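Local atomic coordinates of DsbA family protein (Salmonella typhimurium, PDB entry 7JVE), a protein that oxidises thiols and isomerises disulfide bonds as a trimeric, thioredoxin-like enzyme of the DsbA family. Residues E105-I108 with K109-D113; A166-E169 with H170-Y173. All coordinates share one frame; numbering follows the deposited sequence.

Contact 1: residues E105-I108 with K109-D113; sequences ENLI and KANPD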
ATOM      1  N   GLU A 105       0.755  16.542 -23.159  1.00 32.51           N
ATOM      2  CA  GLU A 105       0.980  16.946 -24.547  1.00 34.90           C
ATOM      3  C   GLU A 105      -0.283  16.754 -25.381  1.00 34.76           C
ATOM      4  O   GLU A 105      -0.631  17.618 -26.196  1.00 32.77           O
ATOM      5  CB  GLU A 105       2.152  16.157 -25.150  1.00 34.62           C
ATOM      6  CG  GLU A 105       2.580  16.587 -26.570  1.00 49.53           C
ATOM      7  CD  GLU A 105       2.875  18.107 -26.697  1.00 57.93           C
ATOM      8  OE1 GLU A 105       4.019  18.515 -26.380  1.00 51.01           O
ATOM      9  OE2 GLU A 105       1.989  18.894 -27.143  1.00 54.17           O
ATOM     10  N   ASN A 106      -0.989  15.632 -25.186  1.00 32.18           N
ATOM     11  CA  ASN A 106      -2.250  15.432 -25.898  1.00 36.18           C
ATOM     12  C   ASN A 106      -3.276  16.501 -25.525  1.00 34.83           C
ATOM     13  O   ASN A 106      -3.959  17.042 -26.399  1.00 30.14           O
ATOM     14  CB  ASN A 106      -2.811  14.035 -25.618  1.00 35.32           C
ATOM     15  CG  ASN A 106      -2.110  12.949 -26.398  1.00 42.46           C
ATOM     16  OD1 ASN A 106      -1.161  13.197 -27.143  1.00 41.30           O
ATOM     17  ND2 ASN A 106      -2.574  11.717 -26.223  1.00 52.65           N
ATOM     18  N   LEU A 107      -3.412  16.808 -24.228  1.00 34.46           N
ATOM     19  CA  LEU A 107      -4.343  17.863 -23.826  1.00 35.13           C
ATOM     20  C   LEU A 107      -4.008  19.174 -24.509  1.00 32.78           C
ATOM     21  O   LEU A 107      -4.907  19.901 -24.953  1.00 35.14           O
ATOM     22  CB  LEU A 107      -4.344  18.064 -22.307  1.00 28.54           C
ATOM     23  CG  LEU A 107      -5.254  17.123 -21.538  1.00 33.46           C
ATOM     24  CD1 LEU A 107      -5.006  17.264 -20.039  1.00 37.41           C
ATOM     25  CD2 LEU A 107      -6.695  17.409 -21.893  1.00 30.15           C
ATOM     26  N   ILE A 108      -2.715  19.499 -24.588  1.00 28.02           N
ATOM     27  CA  ILE A 108      -2.314  20.790 -25.126  1.00 30.69           C
ATOM     28  C   ILE A 108      -2.680  20.885 -26.600  1.00 37.60           C
ATOM     29  O   ILE A 108      -3.227  21.899 -27.053  1.00 32.95           O
ATOM     30  CB  ILE A 108      -0.812  21.023 -24.870  1.00 30.68           C
ATOM     31  CG1 ILE A 108      -0.592  21.302 -23.375  1.00 28.49           C
ATOM     32  CG2 ILE A 108      -0.303  22.152 -25.726  1.00 29.66           C
ATOM     33  CD1 ILE A 108       0.861  21.448 -22.968  1.00 29.57           C
ATOM     34  N   LYS A 109      -2.426  19.812 -27.364  1.00 32.86           N
ATOM     35  CA  LYS A 109      -2.797  19.816 -28.770  1.00 37.20           C
ATOM     36  C   LYS A 109      -4.304  19.887 -28.927  1.00 37.14           C
ATOM     37  O   LYS A 109      -4.803  20.550 -29.840  1.00 38.54           O
ATOM     38  CB  LYS A 109      -2.242  18.580 -29.478  1.00 38.00           C
ATOM     39  CG  LYS A 109      -0.726  18.541 -29.476  1.00 44.25           C
ATOM     40  CD  LYS A 109      -0.181  17.976 -30.786  1.00 54.08           C
ATOM     41  CE  LYS A 109       1.078  17.140 -30.562  1.00 55.90           C
ATOM     42  NZ  LYS A 109       1.510  16.456 -31.820  1.00 66.07           N
ATOM     43  N   ALA A 110      -5.042  19.217 -28.048  1.00 37.19           N
ATOM     44  CA  ALA A 110      -6.488  19.168 -28.185  1.00 36.43           C
ATOM     45  C   ALA A 110      -7.171  20.429 -27.686  1.00 35.00           C
ATOM     46  O   ALA A 110      -8.368  20.598 -27.935  1.00 42.47           O
ATOM     47  CB  ALA A 110      -7.051  17.961 -27.439  1.00 34.58           C
ATOM     48  N   ASN A 111      -6.458  21.310 -26.989  1.00 36.99           N
ATOM     49  CA  ASN A 111      -7.038  22.524 -26.409  1.00 35.79           C
ATOM     50  C   ASN A 111      -6.155  23.727 -26.730  1.00 38.12           C
ATOM     51  O   ASN A 111      -5.572  24.347 -25.829  1.00 34.33           O
ATOM     52  CB  ASN A 111      -7.222  22.360 -24.898  1.00 32.92           C
ATOM     53  CG  ASN A 111      -8.278  21.306 -24.547  1.00 36.84           C
ATOM     54  OD1 ASN A 111      -9.476  21.611 -24.441  1.00 36.82           O
ATOM     55  ND2 ASN A 111      -7.835  20.061 -24.366  1.00 30.75           N
ATOM     56  N   PRO A 112      -6.027  24.086 -28.015  1.00 37.40           N
ATOM     57  CA  PRO A 112      -5.158  25.218 -28.383  1.00 40.84           C
ATOM     58  C   PRO A 112      -5.669  26.557 -27.881  1.00 39.18           C
ATOM     59  O   PRO A 112      -4.910  27.536 -27.867  1.00 36.37           O
ATOM     60  CB  PRO A 112      -5.155  25.169 -29.911  1.00 34.73           C
ATOM     61  CG  PRO A 112      -6.484  24.587 -30.249  1.00 40.47           C
ATOM     62  CD  PRO A 112      -6.720  23.531 -29.190  1.00 39.93           C
ATOM     63  N   ASP A 113      -6.921  26.613 -27.463  1.00 39.14           N
ATOM     64  CA  ASP A 113      -7.585  27.804 -26.959  1.00 41.26           C
ATOM     65  C   ASP A 113      -7.395  28.008 -25.462  1.00 39.16           C
ATOM     66  O   ASP A 113      -7.870  29.018 -24.929  1.00 36.15           O
ATOM     67  CB  ASP A 113      -9.075  27.694 -27.265  1.00 43.91           C
ATOM     68  CG  ASP A 113      -9.721  26.484 -26.565  1.00 51.01           C
ATOM     69  OD1 ASP A 113     -10.809  26.664 -25.966  1.00 64.77           O
ATOM     70  OD2 ASP A 113      -9.129  25.373 -26.581  1.00 59.56           O
TER
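Glu105 and Lys109 stand one turn apart on the last stretch of helix 95-110, where the backbone nitrogen of Lys109 donates to Glu105 O at 3.1 Å. Ala110 N repeats the i to i-4 pattern on Asn106 O at 2.9 Å. Asn111 is the first residue to leave helical torsions. Its N donates to Ile108 O, three residues back, at 3.3 Å, the amide standing above the carbonyl plane and missing the lone pairs. The side chain of Asn111 folds back over the same turn. Its ND2 gives a hydrogen to Leu107 O at 3.0 Å, nearly straight (164°), in the carbonyl plane and on a lone pair, with the acceptor also in the plane of the amide. With CG anti to its own carbonyl carbon (chi1 -67°), the amide turns toward the helix. ND2 also donates to Gln246 OE1 on helix 242-253, so the group is gripped from two elements and its rotation is fixed. Alongside it, pointing the same way, Leu107 CD2 comes to 3.8 Å from Asn111 ND2. This end belongs to the beta-alpha-beta unit of the thioredoxin fold (strand 84-90, helix 95-110, strand 115-120), the chain leaving through Asn111 toward strand 115-120. The Cys94–Cys97 disulfide lies at the other end of the helix. Leu107 and Asn111 face helix 242-253, whereas Glu105 and Ile108 pack on Leu151 of helix 147-159. Glu105 bends at chi2 (53°) and carries its carboxylate across the aliphatic part of Lys109: Glu105 OE2 is 3.6 Å from Lys109 CG, and Lys109 CG also rests 3.4 Å from Glu105 O. The ammonium does not close on the acid, Glu105 OE2 and Lys109 NZ being 5.3 Å apart, so their opposite charges can attract only at a distance.

Contact 2: residues A166-E169 with H170-Y173; sequences ALTE and HDVY
Asp171 reaches back from the first turn of helix 169-176 to the residues leading into it, beginning with CB, which lies 3.3 Å from Thr168 O. Leu167 packs on the same carbon, its CD1 3.6 Å from Asp171 CB, the two side chains crossing at a slant. The next atom, CG, swings anti to the aspartate's carbonyl carbon (chi1 -69°) and stops 3.3 Å from Thr168 OG1. At the tip the oxygens divide their work. Asp171 OD2 accepts from Thr168 N at 3.1 Å over an almost straight path (170°), though the N-H arrives from above the carboxylate plane. OD1 forms a salt bridge with Lys162, which probably stabilises the negative charge. Thr168 returns the bond: at chi1 64° its OG1 sits between its own N and carbonyl carbon, from where it accepts a bond from Asp171 N at 3.2 Å. The reciprocal pair is a capping box, with Thr168 as N-cap of the helix, and it satisfies an amide of the opening turn, whose i-4 carbonyl lies before the helix. Regular helical bonding starts at once, Val172 N donating to Thr168 O at 3.1 Å and Tyr173 N to Glu169 O at 2.9 Å. On the buried side Leu167 and Val172 cross at about a right angle, CG of the leucine 4.2 Å from Val172 CG2; Val172 continues onto Trp153 and Leu133.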
ATOM      1  N   ALA A 166      17.854  10.396  -9.992  1.00 33.35           N
ATOM      2  CA  ALA A 166      18.798  10.055 -11.051  1.00 32.42           C
ATOM      3  C   ALA A 166      19.128  11.223 -11.985  1.00 35.99           C
ATOM      4  O   ALA A 166      20.075  11.102 -12.775  1.00 38.71           O
ATOM      5  CB  ALA A 166      18.264   8.877 -11.884  1.00 28.83           C
ATOM      6  N   LEU A 167      18.378  12.327 -11.949  1.00 30.00           N
ATOM      7  CA  LEU A 167      18.694  13.494 -12.772  1.00 31.54           C
ATOM      8  C   LEU A 167      19.710  14.386 -12.058  1.00 28.85           C
ATOM      9  O   LEU A 167      19.427  14.904 -10.975  1.00 29.16           O
ATOM     10  CB  LEU A 167      17.432  14.290 -13.089  1.00 27.21           C
ATOM     11  CG  LEU A 167      17.572  15.358 -14.167  1.00 29.57           C
ATOM     12  CD1 LEU A 167      17.974  14.726 -15.480  1.00 31.11           C
ATOM     13  CD2 LEU A 167      16.266  16.116 -14.346  1.00 30.95           C
ATOM     14  N   THR A 168      20.879  14.578 -12.667  1.00 29.81           N
ATOM     15  CA  THR A 168      21.939  15.397 -12.089  1.00 26.43           C
ATOM     16  C   THR A 168      22.048  16.740 -12.808  1.00 28.13           C
ATOM     17  O   THR A 168      21.575  16.913 -13.930  1.00 23.16           O
ATOM     18  CB  THR A 168      23.292  14.687 -12.161  1.00 30.36           C
ATOM     19  OG1 THR A 168      23.643  14.510 -13.536  1.00 27.65           O
ATOM     20  CG2 THR A 168      23.276  13.347 -11.424  1.00 27.46           C
ATOM     21  N   GLU A 169      22.721  17.695 -12.153  1.00 28.16           N
ATOM     22  CA  GLU A 169      22.976  18.969 -12.818  1.00 28.80           C
ATOM     23  C   GLU A 169      23.747  18.747 -14.106  1.00 25.07           C
ATOM     24  O   GLU A 169      23.418  19.339 -15.143  1.00 26.74           O
ATOM     25  CB  GLU A 169      23.713  19.947 -11.896  1.00 24.98           C
ATOM     26  CG  GLU A 169      22.775  20.415 -10.801  1.00 28.34           C
ATOM     27  CD  GLU A 169      23.363  21.426  -9.817  1.00 37.21           C
ATOM     28  OE1 GLU A 169      24.003  22.402 -10.224  1.00 36.31           O
ATOM     29  OE2 GLU A 169      23.236  21.206  -8.595  1.00 46.57           O
ATOM     30  N   HIS A 170      24.734  17.851 -14.077  1.00 25.15           N
ATOM     31  CA  HIS A 170      25.456  17.501 -15.297  1.00 28.55           C
ATOM     32  C   HIS A 170      24.509  17.106 -16.424  1.00 29.05           C
ATOM     33  O   HIS A 170      24.727  17.497 -17.576  1.00 29.10           O
ATOM     34  CB  HIS A 170      26.443  16.365 -15.034  1.00 32.58           C
ATOM     35  CG  HIS A 170      27.112  15.868 -16.278  1.00 34.92           C
ATOM     36  ND1 HIS A 170      28.145  16.550 -16.894  1.00 40.06           N
ATOM     37  CD2 HIS A 170      26.876  14.776 -17.039  1.00 33.19           C
ATOM     38  CE1 HIS A 170      28.520  15.895 -17.978  1.00 35.13           C
ATOM     39  NE2 HIS A 170      27.766  14.816 -18.090  1.00 40.27           N
ATOM     40  N   ASP A 171      23.466  16.312 -16.114  1.00 28.09           N
ATOM     41  CA  ASP A 171      22.489  15.903 -17.129  1.00 27.83           C
ATOM     42  C   ASP A 171      21.758  17.108 -17.701  1.00 27.28           C
ATOM     43  O   ASP A 171      21.530  17.206 -18.911  1.00 27.19           O
ATOM     44  CB  ASP A 171      21.452  14.936 -16.542  1.00 27.03           C
ATOM     45  CG  ASP A 171      22.017  13.576 -16.198  1.00 34.00           C
ATOM     46  OD1 ASP A 171      22.944  13.100 -16.894  1.00 33.98           O
ATOM     47  OD2 ASP A 171      21.506  12.972 -15.214  1.00 37.08           O
ATOM     48  N   VAL A 172      21.319  18.005 -16.826  1.00 25.26           N
ATOM     49  CA  VAL A 172      20.586  19.185 -17.268  1.00 25.01           C
ATOM     50  C   VAL A 172      21.462  20.044 -18.171  1.00 26.16           C
ATOM     51  O   VAL A 172      21.051  20.438 -19.269  1.00 24.99           O
ATOM     52  CB  VAL A 172      20.064  19.962 -16.044  1.00 21.86           C
ATOM     53  CG1 VAL A 172      19.363  21.260 -16.459  1.00 20.59           C
ATOM     54  CG2 VAL A 172      19.126  19.068 -15.251  1.00 19.70           C
ATOM     55  N   TYR A 173      22.699  20.326 -17.733  1.00 23.23           N
ATOM     56  CA  TYR A 173      23.607  21.112 -18.559  1.00 24.85           C
ATOM     57  C   TYR A 173      23.839  20.446 -19.903  1.00 28.12           C
ATOM     58  O   TYR A 173      23.924  21.124 -20.937  1.00 30.71           O
ATOM     59  CB  TYR A 173      24.956  21.296 -17.872  1.00 25.46           C
ATOM     60  CG  TYR A 173      24.978  22.241 -16.709  1.00 24.31           C
ATOM     61  CD1 TYR A 173      24.458  23.515 -16.815  1.00 23.06           C
ATOM     62  CD2 TYR A 173      25.563  21.863 -15.513  1.00 24.52           C
ATOM     63  CE1 TYR A 173      24.497  24.369 -15.748  1.00 25.30           C
ATOM     64  CE2 TYR A 173      25.615  22.700 -14.455  1.00 24.44           C
ATOM     65  CZ  TYR A 173      25.090  23.958 -14.575  1.00 25.86           C
ATOM     66  OH  TYR A 173      25.144  24.798 -13.495  1.00 27.02           O
TER
HETATM   67  O   HOH W   1      25.861  23.622 -11.200  1.00 27.26           O

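From the N terminus, the chain passes the helical arm and strand 84-90 before the Cys94–Cys97 disulfide opens helix 95-110. Contact 1 ends that helix and turns the chain toward strand 115-120; contact 2 starts helix 169-176 much later. Both are local turns in series, so neither encloses a long loop, and they neither nest nor cross. Their centres are 29 Å apart and their nearest atoms about 17 Å. Helix 147-159 links them indirectly: Leu151 packs on contact 1, Trp153 and Leu157 on contact 2. Leu167 N also bonds to Gln93, beside the disulfide, tying the entry of helix 169-176 to the active-site end of helix 95-110.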